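Local coordinates for MFP2B (Ascaris suum, PDB 2BJR), which is thought to enhance polymerization of the major sperm protein (MSP) in the amoeboid motility of Ascaris sperm, and binds a zinc ion, at residues F60-K64 / S65-G69; V211-G215 / R216-T220; Y273-P276 / E277-G281. All blocks are in the same frame, centred on the assembly; numbering follows the deposited sequence.

Contact 1. Residues F60-K64 / S65-G69; sequences FPYNK and SELTG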
# COMPACT_ATOMS: atom_id res chain seq x y z
N PHE A 60 3.15 -15.34 -10.81
CA PHE A 60 2.30 -15.49 -11.98
C PHE A 60 1.93 -16.99 -12.10
O PHE A 60 2.76 -17.83 -11.76
CB PHE A 60 3.01 -15.06 -13.28
CG PHE A 60 3.34 -13.60 -13.34
CD1 PHE A 60 4.45 -13.14 -12.72
CD2 PHE A 60 2.45 -12.69 -13.91
CE1 PHE A 60 4.75 -11.81 -12.72
CE2 PHE A 60 2.75 -11.35 -13.94
CZ PHE A 60 3.88 -10.91 -13.33
N PRO A 61 0.71 -17.29 -12.50
CA PRO A 61 0.28 -18.65 -12.80
C PRO A 61 0.58 -19.06 -14.24
O PRO A 61 0.16 -18.42 -15.19
CB PRO A 61 -1.22 -18.61 -12.56
CG PRO A 61 -1.62 -17.19 -12.72
CD PRO A 61 -0.41 -16.35 -12.62
N TYR A 62 1.33 -20.13 -14.39
CA TYR A 62 1.68 -20.65 -15.72
C TYR A 62 2.02 -22.13 -15.63
O TYR A 62 2.74 -22.52 -14.72
CB TYR A 62 2.87 -19.91 -16.24
CG TYR A 62 3.36 -20.38 -17.58
CD1 TYR A 62 2.60 -20.18 -18.73
CD2 TYR A 62 4.57 -21.08 -17.69
CE1 TYR A 62 3.06 -20.65 -20.00
CE2 TYR A 62 5.02 -21.56 -18.91
CZ TYR A 62 4.27 -21.34 -20.06
OH TYR A 62 4.76 -21.79 -21.26
N ASN A 63 1.63 -22.92 -16.63
CA ASN A 63 2.00 -24.35 -16.68
C ASN A 63 1.56 -24.95 -15.33
O ASN A 63 2.32 -25.75 -14.73
CB ASN A 63 3.52 -24.47 -16.93
CG ASN A 63 4.01 -25.91 -17.26
OD1 ASN A 63 3.24 -26.83 -17.56
ND2 ASN A 63 5.34 -26.08 -17.21
N LYS A 64 0.36 -24.54 -14.85
CA LYS A 64 -0.19 -24.97 -13.57
C LYS A 64 0.80 -24.82 -12.36
O LYS A 64 0.68 -25.51 -11.36
CB LYS A 64 -0.63 -26.43 -13.67
CG LYS A 64 -1.67 -26.81 -12.69
CD LYS A 64 -2.39 -28.15 -13.01
CE LYS A 64 -3.82 -28.13 -12.41
NZ LYS A 64 -4.84 -27.34 -13.25
N SER A 65 1.73 -23.89 -12.46
CA SER A 65 2.71 -23.71 -11.42
C SER A 65 2.73 -22.26 -11.04
O SER A 65 2.27 -21.41 -11.80
CB SER A 65 4.09 -24.12 -11.93
OG SER A 65 4.05 -25.53 -12.23
N GLU A 66 3.25 -21.98 -9.86
CA GLU A 66 3.48 -20.59 -9.49
C GLU A 66 4.90 -20.20 -9.89
O GLU A 66 5.87 -20.81 -9.43
CB GLU A 66 3.29 -20.41 -7.99
CG GLU A 66 3.67 -18.99 -7.57
CD GLU A 66 3.51 -18.75 -6.07
OE1 GLU A 66 3.92 -19.66 -5.26
OE2 GLU A 66 3.04 -17.66 -5.72
N LEU A 67 5.04 -19.22 -10.76
CA LEU A 67 6.37 -18.75 -11.16
C LEU A 67 6.67 -17.46 -10.41
O LEU A 67 5.89 -16.49 -10.48
CB LEU A 67 6.40 -18.42 -12.64
CG LEU A 67 6.07 -19.45 -13.74
CD1 LEU A 67 6.89 -19.15 -15.01
CD2 LEU A 67 6.27 -20.86 -13.31
N THR A 68 7.80 -17.44 -9.73
CA THR A 68 8.21 -16.32 -8.91
C THR A 68 9.64 -15.95 -9.15
O THR A 68 10.01 -14.81 -8.95
CB THR A 68 8.06 -16.61 -7.42
OG1 THR A 68 8.74 -17.84 -7.08
CG2 THR A 68 6.63 -16.87 -7.07
N GLY A 69 10.48 -16.90 -9.52
CA GLY A 69 11.88 -16.52 -9.68
C GLY A 69 12.23 -15.63 -10.88
O GLY A 69 11.59 -15.71 -11.91
O HOH W 1 2.26 -28.10 -11.51
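Tyr62 meets Leu67 through CD2 of its ring, and the two side chains cross obliquely. The touch is apolar, with Tyr62 CD2 4.0 Å from Leu67 CD1. Tyr62 CG stands anti to the backbone N (chi1 178°), beside the carbonyl carbon. The far end of the ring leads away from Leu67, and the side chain also rests on Lys40, Arg43 and Met45. Both residues lie on the face of the sheet that also carries Phe60, whose ring meets Trp38.

The backbone forms a two-residue beta hairpin closed by a type I' turn from Tyr62 to Ser65. Asn63 and Lys64 occupy the corners, both with positive phi. Next to the turn, Tyr62 N bonds Ser65 O at 3.0 Å and Ser65 N bonds Tyr62 O at 2.8 Å. At the next hydrogen-bonded pair, Leu67 N donates to Phe60 O (2.9 Å), and Phe60 N donates to Leu67 O. Pro61 faces Glu66 in the non-hydrogen-bonded pair between them, where no N-H is required across the hairpin. Pro61 CA instead makes a CH...O contact with Ser65 O at 3.5 Å. Glu66 turns its carboxylate to Ser59 OG and Gly147 N.

Ser65 OG lies 3.0 Å from Asn63 O, a bond that is not settled, and a water links Ser65 OG to Lys64 O. Four main-chain bonds thus probably fix the pairing, and the Tyr62-Leu67 touch adds apolar contact on one face.

Contact 2. Residues V211-G215 / R216-T220; sequences VRALG and RSLDT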
# COMPACT_ATOMS: atom_id res chain seq x y z
N VAL A 211 2.79 12.16 7.83
CA VAL A 211 2.30 12.20 9.17
C VAL A 211 3.46 12.24 10.13
O VAL A 211 4.24 11.27 10.25
CB VAL A 211 1.37 11.00 9.44
CG1 VAL A 211 0.95 10.98 10.90
CG2 VAL A 211 0.11 11.02 8.49
N ARG A 212 3.58 13.37 10.85
CA ARG A 212 4.74 13.62 11.69
C ARG A 212 4.58 13.04 13.08
O ARG A 212 3.50 13.13 13.66
CB ARG A 212 4.97 15.12 11.83
CG ARG A 212 6.29 15.44 12.57
CD ARG A 212 6.82 16.85 12.28
NE ARG A 212 5.80 17.88 12.50
CZ ARG A 212 6.04 19.19 12.70
NH1 ARG A 212 7.26 19.65 12.83
NH2 ARG A 212 5.03 20.04 12.81
N ALA A 213 5.62 12.42 13.60
CA ALA A 213 5.65 11.86 14.92
C ALA A 213 5.16 12.92 15.92
O ALA A 213 5.75 14.00 15.97
CB ALA A 213 7.01 11.43 15.26
N LEU A 214 4.10 12.58 16.67
CA LEU A 214 3.51 13.42 17.71
C LEU A 214 2.94 14.75 17.20
O LEU A 214 2.58 15.64 18.00
CB LEU A 214 4.52 13.69 18.85
CG LEU A 214 5.15 12.54 19.61
CD1 LEU A 214 5.98 12.97 20.82
CD2 LEU A 214 4.05 11.56 20.01
N GLY A 215 2.88 14.91 15.88
CA GLY A 215 2.48 16.19 15.28
C GLY A 215 3.40 17.37 15.53
O GLY A 215 2.95 18.53 15.49
N ARG A 216 4.66 17.12 15.82
CA ARG A 216 5.60 18.18 16.15
C ARG A 216 7.02 17.69 16.04
O ARG A 216 7.28 16.50 15.92
CB ARG A 216 5.33 18.67 17.61
CG ARG A 216 5.46 17.58 18.71
CD ARG A 216 5.65 18.19 20.08
NE ARG A 216 5.61 17.29 21.23
CZ ARG A 216 6.61 16.57 21.66
NH1 ARG A 216 7.77 16.57 21.04
NH2 ARG A 216 6.46 15.82 22.76
N SER A 217 7.98 18.60 16.11
CA SER A 217 9.37 18.19 16.28
C SER A 217 9.55 17.41 17.61
O SER A 217 8.96 17.73 18.65
CB SER A 217 10.33 19.41 16.19
OG SER A 217 10.17 20.09 14.93
N LEU A 218 10.34 16.35 17.54
CA LEU A 218 10.73 15.57 18.68
C LEU A 218 11.95 16.10 19.41
O LEU A 218 12.85 16.69 18.81
CB LEU A 218 11.05 14.13 18.22
CG LEU A 218 9.88 13.42 17.53
CD1 LEU A 218 10.30 11.95 17.26
CD2 LEU A 218 8.61 13.47 18.32
N ASP A 219 11.99 15.84 20.70
CA ASP A 219 13.25 15.90 21.48
C ASP A 219 13.87 14.52 21.39
O ASP A 219 13.54 13.63 22.17
CB ASP A 219 12.92 16.32 22.91
CG ASP A 219 14.10 16.26 23.87
OD1 ASP A 219 15.30 16.17 23.46
OD2 ASP A 219 13.89 16.29 25.10
N THR A 220 14.70 14.32 20.37
CA THR A 220 15.05 12.97 19.93
C THR A 220 16.49 12.55 20.27
O THR A 220 17.21 13.24 20.99
CB THR A 220 14.70 12.78 18.43
OG1 THR A 220 14.78 11.39 18.07
CG2 THR A 220 15.70 13.47 17.50
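Arg212 bends at chi3 (52°), which folds its guanidinium over the backbone of Arg216. The CA of Arg216 sits 3.6 Å above the plane, over the centre of that group. Arg216 takes the less common first torsion (chi1 59°), with CG between the backbone N and the carbonyl carbon. From there its chain runs extended beside Leu214. Leu214 CD1 lies over one face of the Arg216 guanidinium, offset toward the rim and nearest to Arg216 NH2 (3.5 Å).

Arg216 NH1 donates to Ser217 O at 2.9 Å, close to the guanidinium plane, while NH2 forms a salt bridge with Glu323. Arg212 NH1 and Ser217 OG both bond Asp227, which ties the two side chains together.

Gly215 N bonds Arg212 O at 2.9 Å and closes a type II beta turn. Arg216 N adds a weak bond to Ala213 O. Leu218 CD2 meets Leu214 CD1 at 3.7 Å, the two leucines crossing at about a right angle. Leu218 CD1 touches Ala213 CB.

The loop follows strand 209-210. It packs Leu214 and Ala213 on strand 313-319, with Leu214 also reaching strands 322-329 and 355-361.

Contact 3. Residues Y273-P276 / E277-G281; sequences YELP and EAIRG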
# COMPACT_ATOMS: atom_id res chain seq x y z
N TYR A 273 -0.06 9.30 4.42
CA TYR A 273 -0.52 10.65 4.13
C TYR A 273 -1.78 10.96 4.93
O TYR A 273 -2.65 10.11 5.10
CB TYR A 273 -0.89 10.79 2.67
CG TYR A 273 0.22 11.06 1.69
CD1 TYR A 273 1.53 11.25 2.07
CD2 TYR A 273 -0.08 11.15 0.33
CE1 TYR A 273 2.53 11.53 1.12
CE2 TYR A 273 0.90 11.43 -0.62
CZ TYR A 273 2.19 11.63 -0.23
OH TYR A 273 3.14 11.91 -1.19
N GLU A 274 -1.86 12.20 5.39
CA GLU A 274 -3.07 12.74 5.99
C GLU A 274 -3.84 13.39 4.86
O GLU A 274 -3.35 14.36 4.22
CB GLU A 274 -2.71 13.78 7.06
CG GLU A 274 -3.89 14.40 7.78
CD GLU A 274 -3.40 15.20 8.98
OE1 GLU A 274 -2.68 16.19 8.73
OE2 GLU A 274 -3.68 14.81 10.14
N LEU A 275 -5.02 12.86 4.62
CA LEU A 275 -5.87 13.36 3.57
C LEU A 275 -6.44 14.73 3.91
O LEU A 275 -6.49 15.09 5.07
CB LEU A 275 -7.00 12.39 3.37
CG LEU A 275 -6.48 11.06 2.83
CD1 LEU A 275 -7.60 10.08 2.86
CD2 LEU A 275 -5.91 11.26 1.42
N PRO A 276 -6.88 15.47 2.91
CA PRO A 276 -7.58 16.74 3.18
C PRO A 276 -8.82 16.51 4.05
O PRO A 276 -9.53 15.52 3.86
CB PRO A 276 -7.98 17.20 1.77
CG PRO A 276 -6.97 16.56 0.88
CD PRO A 276 -6.80 15.18 1.47
N GLU A 277 -9.09 17.40 4.99
CA GLU A 277 -10.13 17.09 5.98
C GLU A 277 -11.49 16.82 5.33
O GLU A 277 -12.23 15.93 5.78
CB GLU A 277 -10.28 18.19 7.03
CG GLU A 277 -11.22 17.77 8.18
CD GLU A 277 -10.96 18.50 9.49
OE1 GLU A 277 -10.54 19.67 9.43
OE2 GLU A 277 -11.18 17.91 10.60
N ALA A 278 -11.78 17.54 4.26
CA ALA A 278 -13.07 17.44 3.61
C ALA A 278 -13.36 16.07 2.99
O ALA A 278 -14.52 15.73 2.84
CB ALA A 278 -13.20 18.52 2.53
N ILE A 279 -12.34 15.28 2.65
CA ILE A 279 -12.62 13.97 2.05
C ILE A 279 -12.40 12.77 2.98
O ILE A 279 -12.81 11.67 2.65
CB ILE A 279 -11.81 13.77 0.74
CG1 ILE A 279 -10.35 13.45 1.05
CG2 ILE A 279 -12.00 14.96 -0.24
CD1 ILE A 279 -9.57 13.17 -0.24
N ARG A 280 -11.79 13.00 4.14
CA ARG A 280 -11.44 11.90 5.01
C ARG A 280 -12.54 11.56 6.00
O ARG A 280 -13.28 12.45 6.44
CB ARG A 280 -10.15 12.17 5.75
CG ARG A 280 -10.18 13.24 6.76
CD ARG A 280 -8.80 13.61 7.24
NE ARG A 280 -8.82 14.48 8.43
CZ ARG A 280 -8.07 15.56 8.59
NH1 ARG A 280 -7.20 15.95 7.67
NH2 ARG A 280 -8.17 16.25 9.71
N GLY A 281 -12.63 10.29 6.36
CA GLY A 281 -13.66 9.82 7.24
C GLY A 281 -13.14 9.59 8.64
O GLY A 281 -13.81 8.97 9.42
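Pro276 O is gripped by two backbone N-H groups. Ile279 N donates to Pro276 O at 3.1 Å, and Arg280 N makes a weak bond to Pro276 O at 3.4 Å. The first bond closes a type I beta turn, Pro276 to Ile279, with Glu277 and Ala278 at its corners. The turn lies in the loop that leaves strand 268-274 and leads into strand 282-288.

The Arg280 side chain runs back along this loop toward Leu275. Its CG sits between the backbone N and the carbonyl carbon (chi1 68°), and the chain then runs extended to NE. This carries Arg280 NH1 to Leu275 O, a 2.8 Å bond in the guanidinium plane. Glu277 CA covers part of one face of the same group.

The carboxylates of two glutamates act on Arg280 by charge alone. Glu277 OE2 is 3.6 Å from Arg280 NH2, but well out of the guanidinium plane, so no N-H points at it. Glu274 OE2 is farther off and probably adds only a favourable field. Arg280 NH2 forms a salt bridge with Asp283, and Glu277 OE2 one with Lys362.

Pro276 also touches Glu175, which in sequence sits between the zinc ligands Cys174 and Cys176. The side chain of Ile279 is about 12 Å from the zinc ion. The CG1 branch of Ile279 reaches the proline ring at one atom, with Ile279 CD1 3.8 Å from Pro276 CD.

From the N terminus the three contacts come in series, and none nests within or crosses another. Contact 1 closes the hairpin between strands 55-62 and 65-67, at the edge of a beta sheet in the N-terminal half of the chain. Contacts 2 and 3 belong to the C-terminal half, on the opposite side of the chain's centre, and their centres lie about 45 and 40 Å from that of contact 1. Contact 2 folds the loop that follows strand 209-210. Contact 3 turns the chain after strand 268-274, which pairs with 209-210. The two therefore start from neighbouring strands, and they meet where Val211 CG2 packs 3.9 Å from Glu274 N.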